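Local atomic coordinates of response regulator aspartate phosphatase H (Bacillus subtilis, PDB entry 3Q15), a protein that dephosphorylates the sporulation phosphotransferase Spo0F, also acts on the response regulator ComA, and takes part in separating competence and sporulation in time. Residues G190-D193 with D199-L202; P203-A208 with L225-N230. One frame throughout, in Å; residues are numbered along the deposited sequence.

In the fold
Both contacts use helix 198-214, and they follow one another along the chain. Contact 1 packs its first turn against the last turn of helix 178-194, within the predicted third TPR repeat. Contact 2 packs the next turns against helix 218-235, which carries the chain into the predicted fourth repeat. Their centres lie about 9 Å apart. They touch twice: Y192 CE2 lies 3.8 Å from H204 NE2, and L202 CD1 lies 4.0 Å from I228 CG2. Y192 OH and H204 NE2 also both hydrogen-bond OXT of Y378 of the second subunit, so Y192 and H204 of segment 203-208 meet the same C-terminal carboxylate.

Contact 1 of 2, residues G190-D193 with D199-L202; sequences GNYD and DKAL
The ring of Y192 lies flat against the side chain of K200. Its CB packs on A201 CB at 4.0 Å. CG sits beside the backbone N (chi1 -83°), which swings the ring under K200. K200 CB stands over the ring centre, 3.7 Å from the centroid and 14° off the normal, a CH-pi contact. CD1 meets K200 CB, and further out CE1 meets K200 CD at 3.6 Å. On the same face, K200 O lies 3.9 Å from Y192 CD2. Beyond CG the lysine chain is extended, and it crosses the tyrosine at about a right angle. At the tip, Y192 OH hydrogen-bonds OXT of Y378 of the second subunit, while K200 NZ hydrogen-bonds O of Y376 there. An alanine in place of Y192 would probably leave K200 CB without its ring and the Y378 carboxylate without one of its partners. One residue on, D193 OD1 rests 3.6 Å from A201 CB, and OD2 forms a salt bridge with R234. This is the packing of two consecutive antiparallel helices across a short turn, as in the helical hairpin of a TPR repeat, here the predicted third.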
ATOM      1  N   GLY A 190      15.921  -0.345   6.413  1.00 35.61           N
ATOM      2  CA  GLY A 190      15.355  -1.677   6.302  1.00 39.59           C
ATOM      3  C   GLY A 190      14.563  -1.837   5.020  1.00 39.71           C
ATOM      4  O   GLY A 190      14.631  -2.879   4.362  1.00 41.10           O
ATOM      5  N   ASN A 191      13.819  -0.796   4.657  1.00 37.70           N
ATOM      6  CA  ASN A 191      13.026  -0.811   3.434  1.00 38.19           C
ATOM      7  C   ASN A 191      13.895  -0.913   2.187  1.00 41.04           C
ATOM      8  O   ASN A 191      13.618  -1.702   1.281  1.00 41.78           O
ATOM      9  CB  ASN A 191      12.114   0.420   3.360  1.00 35.60           C
ATOM     10  CG  ASN A 191      10.936   0.327   4.312  1.00 37.96           C
ATOM     11  OD1 ASN A 191      10.628  -0.748   4.831  1.00 40.02           O
ATOM     12  ND2 ASN A 191      10.266   1.451   4.543  1.00 36.11           N
ATOM     13  N   TYR A 192      14.950  -0.107   2.144  1.00 41.35           N
ATOM     14  CA  TYR A 192      15.908  -0.186   1.051  1.00 39.05           C
ATOM     15  C   TYR A 192      16.512  -1.577   0.948  1.00 37.95           C
ATOM     16  O   TYR A 192      16.708  -2.090  -0.150  1.00 37.68           O
ATOM     17  CB  TYR A 192      17.008   0.861   1.212  1.00 37.62           C
ATOM     18  CG  TYR A 192      16.614   2.223   0.700  1.00 37.77           C
ATOM     19  CD1 TYR A 192      16.230   2.396  -0.624  1.00 35.48           C
ATOM     20  CD2 TYR A 192      16.639   3.337   1.527  1.00 38.55           C
ATOM     21  CE1 TYR A 192      15.877   3.635  -1.107  1.00 37.67           C
ATOM     22  CE2 TYR A 192      16.286   4.586   1.052  1.00 39.09           C
ATOM     23  CZ  TYR A 192      15.905   4.728  -0.267  1.00 40.84           C
ATOM     24  OH  TYR A 192      15.547   5.961  -0.759  1.00 39.96           O
ATOM     25  N   ASP A 193      16.803  -2.178   2.099  1.00 34.35           N
ATOM     26  CA  ASP A 193      17.347  -3.529   2.146  1.00 40.21           C
ATOM     27  C   ASP A 193      16.443  -4.521   1.410  1.00 41.76           C
ATOM     28  O   ASP A 193      16.936  -5.429   0.742  1.00 39.25           O
ATOM     29  CB  ASP A 193      17.565  -3.979   3.593  1.00 40.19           C
ATOM     30  CG  ASP A 193      18.732  -3.269   4.260  1.00 42.82           C
ATOM     31  OD1 ASP A 193      19.522  -2.604   3.555  1.00 41.49           O
ATOM     32  OD2 ASP A 193      18.868  -3.391   5.495  1.00 44.43           O
ATOM     33  N   ASP A 199      23.412   0.177  -0.456  1.00 39.13           N
ATOM     34  CA  ASP A 199      24.102   1.448  -0.626  1.00 48.12           C
ATOM     35  C   ASP A 199      23.169   2.633  -0.357  1.00 49.35           C
ATOM     36  O   ASP A 199      23.611   3.683   0.102  1.00 49.90           O
ATOM     37  CB  ASP A 199      24.736   1.547  -2.019  1.00 56.06           C
ATOM     38  CG  ASP A 199      23.724   1.384  -3.136  1.00 65.25           C
ATOM     39  OD1 ASP A 199      23.810   2.134  -4.133  1.00 70.36           O
ATOM     40  OD2 ASP A 199      22.842   0.505  -3.024  1.00 65.88           O
ATOM     41  N   LYS A 200      21.879   2.462  -0.629  1.00 47.31           N
ATOM     42  CA  LYS A 200      20.912   3.522  -0.352  1.00 47.05           C
ATOM     43  C   LYS A 200      20.573   3.579   1.130  1.00 42.24           C
ATOM     44  O   LYS A 200      20.282   4.646   1.666  1.00 40.36           O
ATOM     45  CB  LYS A 200      19.645   3.340  -1.186  1.00 46.55           C
ATOM     46  CG  LYS A 200      19.849   3.616  -2.662  1.00 50.06           C
ATOM     47  CD  LYS A 200      18.600   3.291  -3.460  1.00 52.83           C
ATOM     48  CE  LYS A 200      18.831   3.497  -4.949  1.00 53.90           C
ATOM     49  NZ  LYS A 200      17.612   3.151  -5.726  1.00 52.98           N
ATOM     50  N   ALA A 201      20.622   2.429   1.789  1.00 36.23           N
ATOM     51  CA  ALA A 201      20.337   2.357   3.217  1.00 37.74           C
ATOM     52  C   ALA A 201      21.443   2.999   4.053  1.00 42.28           C
ATOM     53  O   ALA A 201      21.179   3.605   5.094  1.00 42.71           O
ATOM     54  CB  ALA A 201      20.143   0.913   3.636  1.00 34.53           C
ATOM     55  N   LEU A 202      22.680   2.855   3.590  1.00 39.32           N
ATOM     56  CA  LEU A 202      23.845   3.237   4.379  1.00 43.07           C
ATOM     57  C   LEU A 202      23.815   4.685   4.880  1.00 43.20           C
ATOM     58  O   LEU A 202      24.081   4.932   6.058  1.00 41.64           O
ATOM     59  CB  LEU A 202      25.144   2.951   3.614  1.00 47.15           C
ATOM     60  CG  LEU A 202      26.441   3.234   4.383  1.00 50.55           C
ATOM     61  CD1 LEU A 202      26.515   2.392   5.652  1.00 45.78           C
ATOM     62  CD2 LEU A 202      27.655   2.994   3.496  1.00 52.95           C
TER

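Contact 2 of 2, residues P203-A208 with L225-N230; sequences PHLEAA and LLNIAN
L205 reaches across to N227 and I228 and carries most of this contact. The apolar contacts come first. L205 CB meets I228 CG1 at 3.9 Å. L205 and I228 are the residues whose CA atoms are nearest across the two segments. I228 CG1 sits beside the backbone N of its own residue (chi1 -64°). Its chain then runs on to CD1, which reaches the backbone of the next residue, 4.4 Å from E206 CA, a loose contact at the margin. The same isoleucine packs on L202 and L209 of helix 198-214, and on H244 of helix 238-255.

The second kind is apolar against polar. I228 CD1 lies 4.1 Å from L205 O. Both methyls of L205 approach N227 CB, and CD1 goes on to the carbonyl. CD2 lies 3.8 Å from N227 CB, and CD1 lies 3.3 Å from N227 O, close for a methyl beside a carbonyl. The two side chains cross at about a right angle. The closest approaches are to the asparagine's CB and backbone carbonyl. L205 also touches A189 of helix 178-194 and S231 of helix 218-235, and N227 touches F186. The leucine thus sits where three helices come together.

Hydrogen bonds stay within each helix: A207 N to P203 O on one side and A229 N to L225 O on the other.

The short axes approach to 9.2 Å and run nearly antiparallel, at 160°. This joins the second helix of the predicted third TPR repeat to the helix that opens the fourth. Such packing between neighbouring repeats is how antiparallel helices stack into a TPR superhelix.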
ATOM      1  N   PRO A 203      23.488   5.647   3.999  1.00 43.82           N
ATOM      2  CA  PRO A 203      23.467   7.041   4.457  1.00 44.87           C
ATOM      3  C   PRO A 203      22.540   7.234   5.653  1.00 43.68           C
ATOM      4  O   PRO A 203      22.888   7.957   6.583  1.00 44.93           O
ATOM      5  CB  PRO A 203      22.935   7.806   3.238  1.00 46.83           C
ATOM      6  CG  PRO A 203      23.298   6.954   2.074  1.00 48.86           C
ATOM      7  CD  PRO A 203      23.170   5.535   2.564  1.00 46.97           C
ATOM      8  N   HIS A 204      21.382   6.583   5.638  1.00 45.25           N
ATOM      9  CA  HIS A 204      20.430   6.722   6.736  1.00 40.97           C
ATOM     10  C   HIS A 204      20.959   6.081   8.014  1.00 39.06           C
ATOM     11  O   HIS A 204      20.759   6.605   9.111  1.00 37.28           O
ATOM     12  CB  HIS A 204      19.068   6.143   6.344  1.00 39.98           C
ATOM     13  CG  HIS A 204      18.482   6.781   5.125  1.00 43.53           C
ATOM     14  ND1 HIS A 204      17.916   8.039   5.142  1.00 42.25           N
ATOM     15  CD2 HIS A 204      18.401   6.350   3.844  1.00 42.88           C
ATOM     16  CE1 HIS A 204      17.501   8.349   3.927  1.00 43.08           C
ATOM     17  NE2 HIS A 204      17.782   7.341   3.121  1.00 42.99           N
ATOM     18  N   LEU A 205      21.645   4.954   7.871  1.00 41.87           N
ATOM     19  CA  LEU A 205      22.247   4.300   9.026  1.00 43.17           C
ATOM     20  C   LEU A 205      23.342   5.173   9.634  1.00 45.94           C
ATOM     21  O   LEU A 205      23.520   5.198  10.852  1.00 50.51           O
ATOM     22  CB  LEU A 205      22.799   2.924   8.646  1.00 42.47           C
ATOM     23  CG  LEU A 205      21.757   1.889   8.202  1.00 42.57           C
ATOM     24  CD1 LEU A 205      22.418   0.557   7.888  1.00 42.03           C
ATOM     25  CD2 LEU A 205      20.680   1.709   9.261  1.00 37.74           C
ATOM     26  N   GLU A 206      24.066   5.898   8.789  1.00 44.17           N
ATOM     27  CA  GLU A 206      25.124   6.775   9.280  1.00 47.08           C
ATOM     28  C   GLU A 206      24.542   7.972  10.026  1.00 45.08           C
ATOM     29  O   GLU A 206      25.058   8.368  11.071  1.00 48.63           O
ATOM     30  CB  GLU A 206      26.036   7.231   8.138  1.00 51.18           C
ATOM     31  CG  GLU A 206      26.881   6.113   7.537  1.00 57.13           C
ATOM     32  CD  GLU A 206      27.725   6.572   6.360  1.00 62.16           C
ATOM     33  OE1 GLU A 206      28.721   5.889   6.040  1.00 63.05           O
ATOM     34  OE2 GLU A 206      27.392   7.611   5.752  1.00 66.56           O
ATOM     35  N   ALA A 207      23.468   8.546   9.494  1.00 43.54           N
ATOM     36  CA  ALA A 207      22.804   9.659  10.167  1.00 41.81           C
ATOM     37  C   ALA A 207      22.260   9.198  11.511  1.00 43.88           C
ATOM     38  O   ALA A 207      22.325   9.921  12.501  1.00 44.07           O
ATOM     39  CB  ALA A 207      21.683  10.214   9.303  1.00 40.18           C
ATOM     40  N   ALA A 208      21.726   7.981  11.540  1.00 44.06           N
ATOM     41  CA  ALA A 208      21.230   7.407  12.784  1.00 44.61           C
ATOM     42  C   ALA A 208      22.360   7.263  13.796  1.00 45.33           C
ATOM     43  O   ALA A 208      22.197   7.596  14.968  1.00 47.17           O
ATOM     44  CB  ALA A 208      20.560   6.061  12.530  1.00 45.63           C
ATOM     45  N   LEU A 225      25.720   0.822  14.806  1.00 46.53           N
ATOM     46  CA  LEU A 225      26.990   0.270  14.352  1.00 46.88           C
ATOM     47  C   LEU A 225      26.790  -1.131  13.786  1.00 48.06           C
ATOM     48  O   LEU A 225      27.401  -1.503  12.785  1.00 47.41           O
ATOM     49  CB  LEU A 225      27.994   0.241  15.505  1.00 48.32           C
ATOM     50  CG  LEU A 225      28.549   1.590  15.969  1.00 48.64           C
ATOM     51  CD1 LEU A 225      29.294   1.445  17.289  1.00 50.21           C
ATOM     52  CD2 LEU A 225      29.461   2.191  14.905  1.00 47.50           C
ATOM     53  N   LEU A 226      25.924  -1.901  14.435  1.00 48.01           N
ATOM     54  CA  LEU A 226      25.573  -3.234  13.961  1.00 47.41           C
ATOM     55  C   LEU A 226      24.885  -3.158  12.603  1.00 44.70           C
ATOM     56  O   LEU A 226      25.205  -3.915  11.687  1.00 42.99           O
ATOM     57  CB  LEU A 226      24.659  -3.925  14.969  1.00 48.32           C
ATOM     58  CG  LEU A 226      24.073  -5.273  14.549  1.00 50.78           C
ATOM     59  CD1 LEU A 226      25.179  -6.257  14.206  1.00 52.03           C
ATOM     60  CD2 LEU A 226      23.194  -5.817  15.657  1.00 49.21           C
ATOM     61  N   ASN A 227      23.937  -2.236  12.481  1.00 43.13           N
ATOM     62  CA  ASN A 227      23.218  -2.043  11.230  1.00 42.57           C
ATOM     63  C   ASN A 227      24.144  -1.623  10.095  1.00 41.23           C
ATOM     64  O   ASN A 227      24.008  -2.095   8.967  1.00 40.22           O
ATOM     65  CB  ASN A 227      22.080  -1.035  11.415  1.00 46.15           C
ATOM     66  CG  ASN A 227      20.936  -1.600  12.239  1.00 47.77           C
ATOM     67  OD1 ASN A 227      20.858  -2.806  12.454  1.00 46.17           O
ATOM     68  ND2 ASN A 227      20.040  -0.733  12.693  1.00 49.82           N
ATOM     69  N   ILE A 228      25.089  -0.741  10.403  1.00 40.50           N
ATOM     70  CA  ILE A 228      26.099  -0.338   9.434  1.00 41.06           C
ATOM     71  C   ILE A 228      26.937  -1.540   8.994  1.00 41.86           C
ATOM     72  O   ILE A 228      27.175  -1.735   7.802  1.00 36.74           O
ATOM     73  CB  ILE A 228      27.020   0.760  10.004  1.00 44.03           C
ATOM     74  CG1 ILE A 228      26.212   2.030  10.279  1.00 46.54           C
ATOM     75  CG2 ILE A 228      28.159   1.056   9.045  1.00 39.20           C
ATOM     76  CD1 ILE A 228      27.004   3.127  10.941  1.00 47.49           C
ATOM     77  N   ALA A 229      27.373  -2.344   9.962  1.00 38.16           N
ATOM     78  CA  ALA A 229      28.164  -3.539   9.675  1.00 44.81           C
ATOM     79  C   ALA A 229      27.416  -4.527   8.774  1.00 46.95           C
ATOM     80  O   ALA A 229      27.974  -5.038   7.802  1.00 45.87           O
ATOM     81  CB  ALA A 229      28.596  -4.213  10.971  1.00 46.82           C
ATOM     82  N   ASN A 230      26.156  -4.798   9.098  1.00 46.14           N
ATOM     83  CA  ASN A 230      25.348  -5.683   8.263  1.00 46.76           C
ATOM     84  C   ASN A 230      25.188  -5.105   6.864  1.00 42.89           C
ATOM     85  O   ASN A 230      25.151  -5.839   5.876  1.00 39.68           O
ATOM     86  CB  ASN A 230      23.975  -5.933   8.888  1.00 48.87           C
ATOM     87  CG  ASN A 230      24.031  -6.911  10.044  1.00 55.10           C
ATOM     88  OD1 ASN A 230      24.796  -7.872  10.018  1.00 56.92           O
ATOM     89  ND2 ASN A 230      23.216  -6.669  11.065  1.00 57.50           N
TER